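PDB 3KM5: Lys-gingipain W83 from Porphyromonas gingivalis, which cleaves proteins after lysine as a secreted cysteine protease and carries adhesin domains, haemolytic in vitro when isolated, of which this chain is the K2 domain. Local coordinates for residues Gln31-Leu36 with Asn167-Asp172; Ala19-Ile24 with Val156-Tyr161. One frame throughout, in Å; residues are numbered along the deposited sequence.

Interaction 1. Residues Gln31-Leu36 with Asn167-Asp172; sequences QGWLCL and NYILLD. With CA (calcium ion), chain D; CA (calcium ion), chain C; NO3 (nitrate ion), chain F.
The indole of Trp33 meets strand 168-172 with the far corner of its six-membered ring, and its partners arrive obliquely to the ring: Leu171 CD1 is 3.7 Å from Trp33 CH2, and Ile169 CG2 lies 3.9 Å from the same atom. With Trp33 CG anti to the carbonyl carbon (chi1 -71°), the ring swings toward alternate residues of the strand. Between them, Leu170 starts off in the other direction at CB, but its CD2 ends 4.4 Å from Leu36 CD1, a loose contact. Trp33 NE1 finds its polar partner in Asn67, which also binds one calcium ion together with Gln31 O, 2.3 Å from the metal; Asp25, Asp27 and Asp29 help complete that site. Next door, Gly32 N donates to O2 of a nitrate ion, probably from the crystallisation liquor, at 3.0 Å and 161°. At the far end of 167-172, the carboxylate of Asp172 grips a second calcium ion through both oxygens, OD1 at 2.5 Å and OD2 at 2.6 Å, alongside Thr8, Glu10, Gly48 and Asn51. Strands 34-37 and 168-177 both pair with strand 51-56, and Trp33 packs against Phe158 and His160 of the facing sheet, as befits a cleaved adhesin jelly roll.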
# COMPACT_ATOMS: atom_id res chain seq x y z
N GLN A 31 -5.58 -6.88 11.21
CA GLN A 31 -4.33 -6.38 10.61
C GLN A 31 -4.66 -5.74 9.26
O GLN A 31 -5.40 -6.32 8.45
CB GLN A 31 -3.32 -7.53 10.44
CG GLN A 31 -3.00 -8.18 11.83
CD GLN A 31 -1.98 -9.28 11.83
OE1 GLN A 31 -2.26 -10.40 12.26
NE2 GLN A 31 -0.79 -8.97 11.38
N GLY A 32 -4.15 -4.52 9.02
CA GLY A 32 -4.52 -3.83 7.83
C GLY A 32 -3.44 -2.84 7.45
O GLY A 32 -2.26 -3.03 7.79
N TRP A 33 -3.85 -1.81 6.70
CA TRP A 33 -2.92 -0.78 6.25
C TRP A 33 -2.51 0.16 7.39
O TRP A 33 -3.37 0.70 8.09
CB TRP A 33 -3.56 0.04 5.15
CG TRP A 33 -3.73 -0.66 3.83
CD1 TRP A 33 -4.85 -1.26 3.38
CD2 TRP A 33 -2.76 -0.80 2.78
NE1 TRP A 33 -4.66 -1.75 2.13
CE2 TRP A 33 -3.37 -1.51 1.73
CE3 TRP A 33 -1.42 -0.44 2.65
CZ2 TRP A 33 -2.71 -1.77 0.52
CZ3 TRP A 33 -0.76 -0.73 1.46
CH2 TRP A 33 -1.40 -1.41 0.43
N LEU A 34 -1.20 0.35 7.56
CA LEU A 34 -0.65 1.21 8.59
C LEU A 34 0.47 2.06 8.01
O LEU A 34 1.26 1.58 7.20
CB LEU A 34 -0.03 0.40 9.74
CG LEU A 34 -0.93 -0.43 10.65
CD1 LEU A 34 -0.03 -1.19 11.61
CD2 LEU A 34 -1.90 0.43 11.43
N CYS A 35 0.60 3.29 8.50
CA CYS A 35 1.76 4.10 8.22
C CYS A 35 2.95 3.54 8.99
O CYS A 35 2.80 3.13 10.13
CB CYS A 35 1.49 5.52 8.68
SG CYS A 35 2.93 6.65 8.68
N LEU A 36 4.09 3.45 8.32
CA LEU A 36 5.37 3.09 8.94
C LEU A 36 6.38 4.21 8.72
O LEU A 36 6.39 4.82 7.64
CB LEU A 36 5.96 1.84 8.33
CG LEU A 36 5.08 0.59 8.32
CD1 LEU A 36 5.83 -0.55 7.62
CD2 LEU A 36 4.57 0.20 9.72
N ASN A 167 5.45 -11.24 2.16
CA ASN A 167 5.88 -10.36 3.26
C ASN A 167 5.03 -9.09 3.37
O ASN A 167 4.19 -9.02 4.26
CB ASN A 167 7.40 -10.11 3.22
CG ASN A 167 8.00 -9.58 4.54
OD1 ASN A 167 9.22 -9.34 4.60
ND2 ASN A 167 7.19 -9.41 5.58
N TYR A 168 5.25 -8.12 2.49
CA TYR A 168 4.56 -6.82 2.61
C TYR A 168 4.46 -6.22 1.23
O TYR A 168 5.18 -6.58 0.28
CB TYR A 168 5.28 -5.83 3.56
CG TYR A 168 6.71 -5.57 3.19
CD1 TYR A 168 7.01 -4.76 2.13
CD2 TYR A 168 7.77 -6.19 3.86
CE1 TYR A 168 8.27 -4.52 1.74
CE2 TYR A 168 9.08 -5.94 3.48
CZ TYR A 168 9.33 -5.11 2.41
OH TYR A 168 10.61 -4.86 1.96
N ILE A 169 3.50 -5.29 1.13
CA ILE A 169 3.52 -4.25 0.10
C ILE A 169 3.55 -2.89 0.77
O ILE A 169 2.81 -2.62 1.72
CB ILE A 169 2.37 -4.40 -0.89
CG1 ILE A 169 2.45 -3.32 -1.96
CG2 ILE A 169 1.00 -4.39 -0.23
CD1 ILE A 169 1.69 -3.63 -3.22
N LEU A 170 4.46 -2.03 0.31
CA LEU A 170 4.51 -0.64 0.76
C LEU A 170 4.07 0.27 -0.39
O LEU A 170 4.39 -0.04 -1.56
CB LEU A 170 5.94 -0.24 1.12
CG LEU A 170 6.69 -1.20 2.02
CD1 LEU A 170 8.13 -0.72 2.28
CD2 LEU A 170 5.94 -1.41 3.32
N LEU A 171 3.45 1.42 -0.08
CA LEU A 171 3.13 2.44 -1.06
C LEU A 171 3.66 3.77 -0.58
O LEU A 171 3.69 4.02 0.61
CB LEU A 171 1.62 2.59 -1.33
CG LEU A 171 0.89 1.32 -1.68
CD1 LEU A 171 -0.62 1.51 -1.62
CD2 LEU A 171 1.27 0.85 -3.08
N ASP A 172 4.05 4.61 -1.53
CA ASP A 172 4.45 5.98 -1.18
C ASP A 172 4.25 6.87 -2.40
O ASP A 172 4.15 6.42 -3.52
CB ASP A 172 5.90 5.95 -0.70
CG ASP A 172 6.30 7.17 0.13
OD1 ASP A 172 5.43 7.99 0.47
OD2 ASP A 172 7.50 7.22 0.51
CA CA D . 6.87 9.20 2.09
CA CA C . -6.66 -7.91 7.41
N NO3 F . -3.01 -3.23 11.82
O1 NO3 F . -4.05 -2.58 11.18
O2 NO3 F . -2.04 -3.90 11.10
O3 NO3 F . -2.89 -3.22 13.24
O HOH W 1 -4.65 -9.15 6.79
O HOH W 2 7.10 10.80 0.37

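Interaction 2. Residues Ala19-Ile24 with Val156-Tyr161; sequences AEWTTI and VAFRHY
Strands 22-25 and 155-161 run in the same direction without pairing, since strand 66-70 lies between them and is antiparallel to both, so Trp21, just ahead of the first strand, has to reach across. Its CB already heads toward Val156-Tyr161, and a chi1 of -66° sets CG beside the backbone N, which carries the six-membered ring to the strand. There Trp21 CH2 sits at the edge of the Phe158 ring, near its plane, 4.2 Å from Phe158 CE2; relative to the indole plane, the phenylalanine comes in obliquely. Trp21 CZ3 also stands 4.2 Å from the carbonyl oxygen Val156 O. At the opposite end of the indole, Ala19 O lies in the ring plane, 3.3 Å from Trp21 CD1, while NE1 of this buried tryptophan is satisfied by a hydrogen bond to Glu7 OE1. Trp21 also packs on Leu69 of the intervening strand, on Ser71 in the loop that follows it, and on Ile174 of strand 168-177 in the facing sheet; Phe158 meets Tyr82 of that sheet edge-to-face, and Val97 of strand 95-100 flanks both Val156 and Phe158.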
# COMPACT_ATOMS: atom_id res chain seq x y z
N ALA A 19 -3.52 9.49 7.88
CA ALA A 19 -4.34 10.66 8.02
C ALA A 19 -5.05 10.89 6.67
O ALA A 19 -4.44 10.79 5.62
CB ALA A 19 -3.44 11.84 8.40
N GLU A 20 -6.34 11.17 6.70
CA GLU A 20 -7.12 11.47 5.47
C GLU A 20 -7.40 10.28 4.55
O GLU A 20 -7.87 10.49 3.44
CB GLU A 20 -6.45 12.55 4.60
CG GLU A 20 -6.21 13.89 5.26
CD GLU A 20 -5.94 14.97 4.21
OE1 GLU A 20 -6.86 15.76 3.93
OE2 GLU A 20 -4.83 14.99 3.63
N TRP A 21 -7.16 9.07 5.02
CA TRP A 21 -7.57 7.86 4.30
C TRP A 21 -8.47 7.09 5.24
O TRP A 21 -8.41 7.27 6.47
CB TRP A 21 -6.36 6.98 3.91
CG TRP A 21 -5.46 7.63 2.90
CD1 TRP A 21 -4.69 8.74 3.08
CD2 TRP A 21 -5.32 7.28 1.51
NE1 TRP A 21 -4.05 9.07 1.92
CE2 TRP A 21 -4.40 8.18 0.94
CE3 TRP A 21 -5.85 6.26 0.71
CZ2 TRP A 21 -4.03 8.12 -0.38
CZ3 TRP A 21 -5.46 6.18 -0.62
CH2 TRP A 21 -4.56 7.11 -1.17
N THR A 22 -9.28 6.21 4.69
CA THR A 22 -9.95 5.23 5.52
C THR A 22 -9.48 3.84 5.14
O THR A 22 -8.86 3.68 4.10
CB THR A 22 -11.48 5.35 5.44
OG1 THR A 22 -11.90 5.28 4.09
CG2 THR A 22 -12.00 6.69 6.07
N THR A 23 -9.76 2.85 5.97
CA THR A 23 -9.32 1.51 5.72
C THR A 23 -10.45 0.54 6.03
O THR A 23 -11.36 0.83 6.81
CB THR A 23 -8.11 1.12 6.58
OG1 THR A 23 -8.50 1.09 7.96
CG2 THR A 23 -6.92 2.06 6.41
N ILE A 24 -10.36 -0.60 5.37
CA ILE A 24 -11.20 -1.77 5.64
C ILE A 24 -10.32 -3.00 5.86
O ILE A 24 -9.45 -3.34 5.01
CB ILE A 24 -12.21 -2.07 4.51
CG1 ILE A 24 -13.03 -0.83 4.13
CG2 ILE A 24 -13.17 -3.21 4.93
CD1 ILE A 24 -13.91 -1.03 2.89
N VAL A 156 -10.44 6.27 -4.72
CA VAL A 156 -9.47 5.32 -5.22
C VAL A 156 -9.05 4.45 -4.03
O VAL A 156 -8.75 4.97 -2.96
CB VAL A 156 -8.27 6.04 -5.84
CG1 VAL A 156 -7.15 5.02 -6.20
CG2 VAL A 156 -8.69 6.85 -7.07
N ALA A 157 -9.06 3.14 -4.22
CA ALA A 157 -8.64 2.21 -3.19
C ALA A 157 -7.48 1.37 -3.66
O ALA A 157 -7.40 1.02 -4.84
CB ALA A 157 -9.81 1.27 -2.82
N PHE A 158 -6.58 1.03 -2.74
CA PHE A 158 -5.55 0.02 -2.95
C PHE A 158 -5.93 -1.16 -2.07
O PHE A 158 -6.20 -1.01 -0.85
CB PHE A 158 -4.17 0.57 -2.55
CG PHE A 158 -3.72 1.68 -3.40
CD1 PHE A 158 -2.85 1.43 -4.46
CD2 PHE A 158 -4.10 2.97 -3.13
CE1 PHE A 158 -2.43 2.47 -5.28
CE2 PHE A 158 -3.68 4.01 -3.94
CZ PHE A 158 -2.81 3.76 -5.02
N ARG A 159 -5.98 -2.34 -2.68
CA ARG A 159 -6.48 -3.54 -2.03
C ARG A 159 -5.40 -4.59 -2.06
O ARG A 159 -5.01 -5.04 -3.13
CB ARG A 159 -7.75 -4.04 -2.73
CG ARG A 159 -8.40 -5.22 -2.03
CD ARG A 159 -9.52 -5.73 -2.90
NE ARG A 159 -10.19 -6.91 -2.37
CZ ARG A 159 -11.11 -7.61 -3.01
NH1 ARG A 159 -11.48 -7.27 -4.25
NH2 ARG A 159 -11.65 -8.66 -2.42
N HIS A 160 -4.88 -4.96 -0.89
CA HIS A 160 -3.90 -6.03 -0.77
C HIS A 160 -4.69 -7.29 -0.49
O HIS A 160 -5.35 -7.42 0.56
CB HIS A 160 -2.91 -5.69 0.38
CG HIS A 160 -1.83 -6.70 0.63
ND1 HIS A 160 -1.24 -6.82 1.87
CD2 HIS A 160 -1.18 -7.58 -0.19
CE1 HIS A 160 -0.24 -7.68 1.79
NE2 HIS A 160 -0.20 -8.17 0.56
N TYR A 161 -4.65 -8.24 -1.42
CA TYR A 161 -5.52 -9.40 -1.32
C TYR A 161 -5.04 -10.49 -2.23
O TYR A 161 -4.11 -10.29 -3.00
CB TYR A 161 -6.97 -9.01 -1.63
CG TYR A 161 -7.39 -8.99 -3.09
CD1 TYR A 161 -8.45 -9.77 -3.51
CD2 TYR A 161 -6.75 -8.20 -4.03
CE1 TYR A 161 -8.84 -9.79 -4.81
CE2 TYR A 161 -7.16 -8.20 -5.32
CZ TYR A 161 -8.20 -9.00 -5.72
OH TYR A 161 -8.65 -9.02 -7.04

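From the N terminus the chain passes through 19-24, winds round a calcium site, and enters 31-36; well over a hundred residues later it returns with 156-161, which closes the long loop of interaction 2, and then with 167-172, which closes that of interaction 1. The four segments alternate, so the two loops cross. Interaction 2 joins the lead-in to one strand with another strand of the same sheet, and interaction 1 does so in the facing sheet. The two contacts meet in the core between the sheets: Leu171 CD1 lies 3.6 Å from Phe158 CG, and Ile169 CG2 packs 3.7 Å from His160 CG. Early and late parts of the domain thus meet across the jelly roll.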